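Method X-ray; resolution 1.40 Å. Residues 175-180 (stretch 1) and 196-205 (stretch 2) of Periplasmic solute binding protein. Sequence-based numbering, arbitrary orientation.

Stretch 1 (175-180) GRSYMA
Stretch 2, residues 196-205: AYSRDQVREL

Residues 175-180 are helical throughout (phi/psi near -60/-45), with Met179 N to Gly175 O and Ala180 N to Arg176 O both 2.9 Å. Stretch 2 begins at Ala196 (-82/-27), is extended at Tyr197 (-64/138) and Ser198 (-65/168), then runs helical from Arg199 to Leu205. The helix axes approach to 10.9 Å, their directions 127° apart; the nearest CA pair is Gly175 CA to Leu205 CA, 6.2 Å.

Ser198 (chi1 p) caps the second helix: Gln201 N donates to Ser198 OG (3.0 Å, 155°), and Ser198 N returns a bond to Gln201 OE1 (2.9 Å, 167°).

Van der Waals packing centres on Met179, rotamer mmm, whose CB lies 3.3 Å from Tyr197 OH and 3.8 Å from Tyr197 CZ. Its SD sits 5.5 Å from the Tyr197 ring centroid, 20° off the normal, while CE reaches Gln201 CB (3.7 Å) and Glu204 OE1 (3.8 Å). The Met179 side chain has no polar hydrogen, so its oxygen contacts are packing only. Leu205 (t, p) brings CD1 to 3.9 Å from Gly175 CA; an ideal CB on Gly175 would clash there, at 2.6 Å.

No direct hydrogen bond joins the stretches; waters bridge their polar groups. Tyr197 (chi1 m) donates from OH to water 1 (2.6 Å), which donates to Arg176 O (2.8 Å). Water 2 links Tyr178 OH (2.7 Å) with Glu204 OE2 (2.6 Å), donating to the carboxylate; both side chains have chi1 t.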

ATOM      1  N   GLY A 175       8.571  -6.628   8.953  1.00 13.87           N
ATOM      2  CA  GLY A 175       9.644  -7.619   9.107  1.00 15.47           C
ATOM      3  C   GLY A 175      10.644  -7.498   7.963  1.00 19.81           C
ATOM      4  O   GLY A 175      11.856  -7.514   8.172  1.00 19.61           O
ATOM      5  N   ARG A 176      10.132  -7.397   6.739  1.00 16.23           N
ATOM      6  CA  ARG A 176      10.994  -7.197   5.562  1.00 16.90           C
ATOM      7  C   ARG A 176      11.878  -5.958   5.715  1.00 18.26           C
ATOM      8  O   ARG A 176      13.071  -5.979   5.348  1.00 19.33           O
ATOM      9  CB  ARG A 176      10.151  -7.067   4.296  1.00 18.62           C
ATOM     10  CG  ARG A 176      11.009  -6.905   3.051  1.00 22.76           C
ATOM     11  CD  ARG A 176      10.637  -5.681   2.272  1.00 24.36           C
ATOM     12  NE  ARG A 176      11.533  -5.366   1.167  1.00 19.13           N
ATOM     13  CZ  ARG A 176      12.144  -4.204   1.023  1.00 18.78           C
ATOM     14  NH1 ARG A 176      11.918  -3.213   1.869  1.00 22.37           N
ATOM     15  NH2 ARG A 176      12.953  -4.008  -0.013  1.00 21.34           N
ATOM     16  N   SER A 177      11.307  -4.874   6.240  1.00 17.67           N
ATOM     17  CA  SER A 177      12.043  -3.624   6.417  1.00 19.01           C
ATOM     18  C   SER A 177      13.162  -3.831   7.457  1.00 20.87           C
ATOM     19  O   SER A 177      14.325  -3.440   7.246  1.00 22.05           O
ATOM     20  CB  SER A 177      11.082  -2.485   6.822  1.00 19.58           C
ATOM     21  OG  SER A 177      11.699  -1.218   6.843  1.00 24.13           O
ATOM     22  N   TYR A 178      12.807  -4.482   8.559  1.00 19.26           N
ATOM     23  CA  TYR A 178      13.785  -4.873   9.582  1.00 19.96           C
ATOM     24  C   TYR A 178      14.955  -5.669   8.987  1.00 20.66           C
ATOM     25  O   TYR A 178      16.131  -5.372   9.232  1.00 22.43           O
ATOM     26  CB  TYR A 178      13.109  -5.706  10.677  1.00 20.48           C
ATOM     27  CG  TYR A 178      14.058  -6.315  11.695  1.00 21.93           C
ATOM     28  CD1 TYR A 178      14.569  -5.550  12.744  1.00 26.22           C
ATOM     29  CD2 TYR A 178      14.411  -7.670  11.637  1.00 28.52           C
ATOM     30  CE1 TYR A 178      15.422  -6.103  13.686  1.00 25.97           C
ATOM     31  CE2 TYR A 178      15.251  -8.233  12.588  1.00 28.55           C
ATOM     32  CZ  TYR A 178      15.756  -7.442  13.607  1.00 27.06           C
ATOM     33  OH  TYR A 178      16.613  -7.966  14.556  1.00 30.88           O
ATOM     34  N   MET A 179      14.615  -6.686   8.213  1.00 19.68           N
ATOM     35  CA  MET A 179      15.625  -7.569   7.620  1.00 22.12           C
ATOM     36  C   MET A 179      16.473  -6.864   6.563  1.00 21.40           C
ATOM     37  O   MET A 179      17.649  -7.187   6.379  1.00 22.14           O
ATOM     38  CB  MET A 179      14.982  -8.820   7.035  1.00 20.97           C
ATOM     39  CG  MET A 179      14.262  -9.691   8.059  1.00 19.80           C
ATOM     40  SD  MET A 179      15.310 -10.609   9.269  1.00 16.44           S
ATOM     41  CE  MET A 179      15.951 -11.905   8.197  1.00 22.16           C
ATOM     42  N   ALA A 180      15.881  -5.890   5.882  1.00 19.23           N
ATOM     43  CA  ALA A 180      16.646  -5.094   4.904  1.00 19.49           C
ATOM     44  C   ALA A 180      17.674  -4.222   5.629  1.00 19.96           C
ATOM     45  O   ALA A 180      18.813  -4.078   5.180  1.00 22.66           O
ATOM     46  CB  ALA A 180      15.733  -4.236   4.059  1.00 19.54           C
ATOM     47  N   ALA A 196      14.559 -15.250  -0.908  1.00 21.64           N
ATOM     48  CA  ALA A 196      15.983 -14.898  -0.818  1.00 21.11           C
ATOM     49  C   ALA A 196      16.585 -15.171   0.568  1.00 21.88           C
ATOM     50  O   ALA A 196      17.800 -15.376   0.716  1.00 27.43           O
ATOM     51  CB  ALA A 196      16.195 -13.441  -1.188  1.00 21.80           C
ATOM     52  N   TYR A 197      15.737 -15.124   1.587  1.00 23.17           N
ATOM     53  CA  TYR A 197      16.161 -15.452   2.955  1.00 22.39           C
ATOM     54  C   TYR A 197      16.576 -16.921   3.040  1.00 22.60           C
ATOM     55  O   TYR A 197      15.946 -17.799   2.457  1.00 23.10           O
ATOM     56  CB  TYR A 197      15.050 -15.175   3.985  1.00 20.90           C
ATOM     57  CG  TYR A 197      14.565 -13.746   4.118  1.00 20.05           C
ATOM     58  CD1 TYR A 197      15.290 -12.667   3.652  1.00 21.57           C
ATOM     59  CD2 TYR A 197      13.359 -13.486   4.744  1.00 21.63           C
ATOM     60  CE1 TYR A 197      14.817 -11.363   3.781  1.00 19.64           C
ATOM     61  CE2 TYR A 197      12.879 -12.198   4.875  1.00 20.30           C
ATOM     62  CZ  TYR A 197      13.604 -11.137   4.397  1.00 24.17           C
ATOM     63  OH  TYR A 197      13.090  -9.876   4.539  1.00 20.03           O
ATOM     64  N   SER A 198      17.665 -17.166   3.753  1.00 25.37           N
ATOM     65  CA  SER A 198      18.039 -18.523   4.133  1.00 24.76           C
ATOM     66  C   SER A 198      17.003 -19.136   5.080  1.00 26.65           C
ATOM     67  O   SER A 198      16.144 -18.435   5.637  1.00 25.43           O
ATOM     68  CB  SER A 198      19.384 -18.500   4.854  1.00 30.25           C
ATOM     69  OG  SER A 198      19.269 -17.810   6.096  1.00 28.71           O
ATOM     70  N   ARG A 199      17.107 -20.440   5.289  1.00 26.45           N
ATOM     71  CA  ARG A 199      16.242 -21.116   6.254  1.00 24.09           C
ATOM     72  C   ARG A 199      16.310 -20.391   7.604  1.00 25.64           C
ATOM     73  O   ARG A 199      15.289 -20.152   8.248  1.00 29.24           O
ATOM     74  CB  ARG A 199      16.650 -22.573   6.431  1.00 30.69           C
ATOM     75  CG  ARG A 199      15.922 -23.264   7.580  1.00 33.03           C
ATOM     76  CD  ARG A 199      16.736 -24.418   8.137  1.00 44.57           C
ATOM     77  NE  ARG A 199      17.828 -23.966   8.997  1.00 57.92           N
ATOM     78  CZ  ARG A 199      18.670 -24.793   9.610  1.00 76.90           C
ATOM     79  NH1 ARG A 199      19.641 -24.313  10.375  1.00 62.56           N
ATOM     80  NH2 ARG A 199      18.535 -26.106   9.462  1.00 59.86           N
ATOM     81  N   ASP A 200      17.521 -20.051   8.037  1.00 28.62           N
ATOM     82  CA  ASP A 200      17.731 -19.317   9.300  1.00 24.84           C
ATOM     83  C   ASP A 200      17.102 -17.924   9.333  1.00 31.31           C
ATOM     84  O   ASP A 200      16.544 -17.490  10.346  1.00 26.84           O
ATOM     85  CB  ASP A 200      19.225 -19.228   9.625  1.00 29.64           C
ATOM     86  CG  ASP A 200      19.763 -20.506  10.249  1.00 43.59           C
ATOM     87  OD1 ASP A 200      18.987 -21.485  10.390  1.00 32.59           O
ATOM     88  OD2 ASP A 200      20.967 -20.537  10.583  1.00 47.03           O
ATOM     89  N   GLN A 201      17.180 -17.226   8.218  1.00 26.84           N
ATOM     90  CA  GLN A 201      16.573 -15.894   8.115  1.00 22.79           C
ATOM     91  C   GLN A 201      15.033 -15.902   8.138  1.00 20.71           C
ATOM     92  O   GLN A 201      14.414 -15.017   8.727  1.00 24.44           O
ATOM     93  CB  GLN A 201      17.108 -15.185   6.883  1.00 23.58           C
ATOM     94  CG  GLN A 201      18.544 -14.749   7.094  1.00 22.97           C
ATOM     95  CD  GLN A 201      19.198 -14.213   5.836  1.00 21.79           C
ATOM     96  OE1 GLN A 201      18.984 -14.735   4.733  1.00 27.34           O
ATOM     97  NE2 GLN A 201      20.023 -13.190   6.001  1.00 25.12           N
ATOM     98  N   VAL A 202      14.438 -16.909   7.526  1.00 21.21           N
ATOM     99  CA  VAL A 202      12.976 -17.113   7.598  1.00 20.49           C
ATOM    100  C   VAL A 202      12.581 -17.391   9.057  1.00 22.88           C
ATOM    101  O   VAL A 202      11.591 -16.871   9.553  1.00 22.17           O
ATOM    102  CB  VAL A 202      12.481 -18.215   6.660  1.00 24.21           C
ATOM    103  CG1 VAL A 202      10.992 -18.410   6.819  1.00 24.21           C
ATOM    104  CG2 VAL A 202      12.810 -17.842   5.213  1.00 21.85           C
ATOM    105  N   ARG A 203      13.361 -18.202   9.761  1.00 24.85           N
ATOM    106  CA  ARG A 203      13.132 -18.358  11.216  1.00 22.53           C
ATOM    107  C   ARG A 203      13.191 -17.069  12.028  1.00 22.30           C
ATOM    108  O   ARG A 203      12.390 -16.850  12.937  1.00 25.49           O
ATOM    109  CB  ARG A 203      14.128 -19.325  11.807  1.00 31.29           C
ATOM    110  CG  ARG A 203      13.783 -20.733  11.450  1.00 25.48           C
ATOM    111  CD  ARG A 203      14.935 -21.658  11.781  1.00 32.78           C
ATOM    112  NE  ARG A 203      14.623 -23.012  11.353  1.00 30.57           N
ATOM    113  CZ  ARG A 203      15.318 -24.085  11.714  1.00 42.18           C
ATOM    114  NH1 ARG A 203      16.382 -23.969  12.501  1.00 31.80           N
ATOM    115  NH2 ARG A 203      14.953 -25.282  11.278  1.00 30.50           N
ATOM    116  N   GLU A 204      14.170 -16.245  11.699  1.00 24.93           N
ATOM    117  CA  GLU A 204      14.366 -14.949  12.317  1.00 25.80           C
ATOM    118  C   GLU A 204      13.163 -14.043  12.040  1.00 24.35           C
ATOM    119  O   GLU A 204      12.750 -13.285  12.910  1.00 25.05           O
ATOM    120  CB  GLU A 204      15.666 -14.320  11.806  1.00 25.44           C
ATOM    121  CG  GLU A 204      15.990 -12.962  12.407  1.00 25.33           C
ATOM    122  CD  GLU A 204      17.374 -12.460  12.045  1.00 19.95           C
ATOM    123  OE1 GLU A 204      18.018 -13.071  11.161  1.00 27.68           O
ATOM    124  OE2 GLU A 204      17.778 -11.417  12.600  1.00 26.35           O
ATOM    125  N   LEU A 205      12.599 -14.157  10.836  1.00 21.09           N
ATOM    126  CA  LEU A 205      11.427 -13.365  10.428  1.00 20.91           C
ATOM    127  C   LEU A 205      10.217 -13.751  11.276  1.00 20.82           C
ATOM    128  O   LEU A 205       9.525 -12.880  11.828  1.00 20.46           O
ATOM    129  CB  LEU A 205      11.125 -13.569   8.937  1.00 19.96           C
ATOM    130  CG  LEU A 205       9.836 -12.922   8.423  1.00 19.50           C
ATOM    131  CD1 LEU A 205       9.932 -11.406   8.424  1.00 23.04           C
ATOM    132  CD2 LEU A 205       9.524 -13.474   7.042  1.00 18.95           C
TER
HETATM  133  O   HOH W   1      14.239  -7.760   3.477  1.00 20.34           O
HETATM  134  O   HOH W   2      16.465 -10.649  14.699  1.00 33.15           O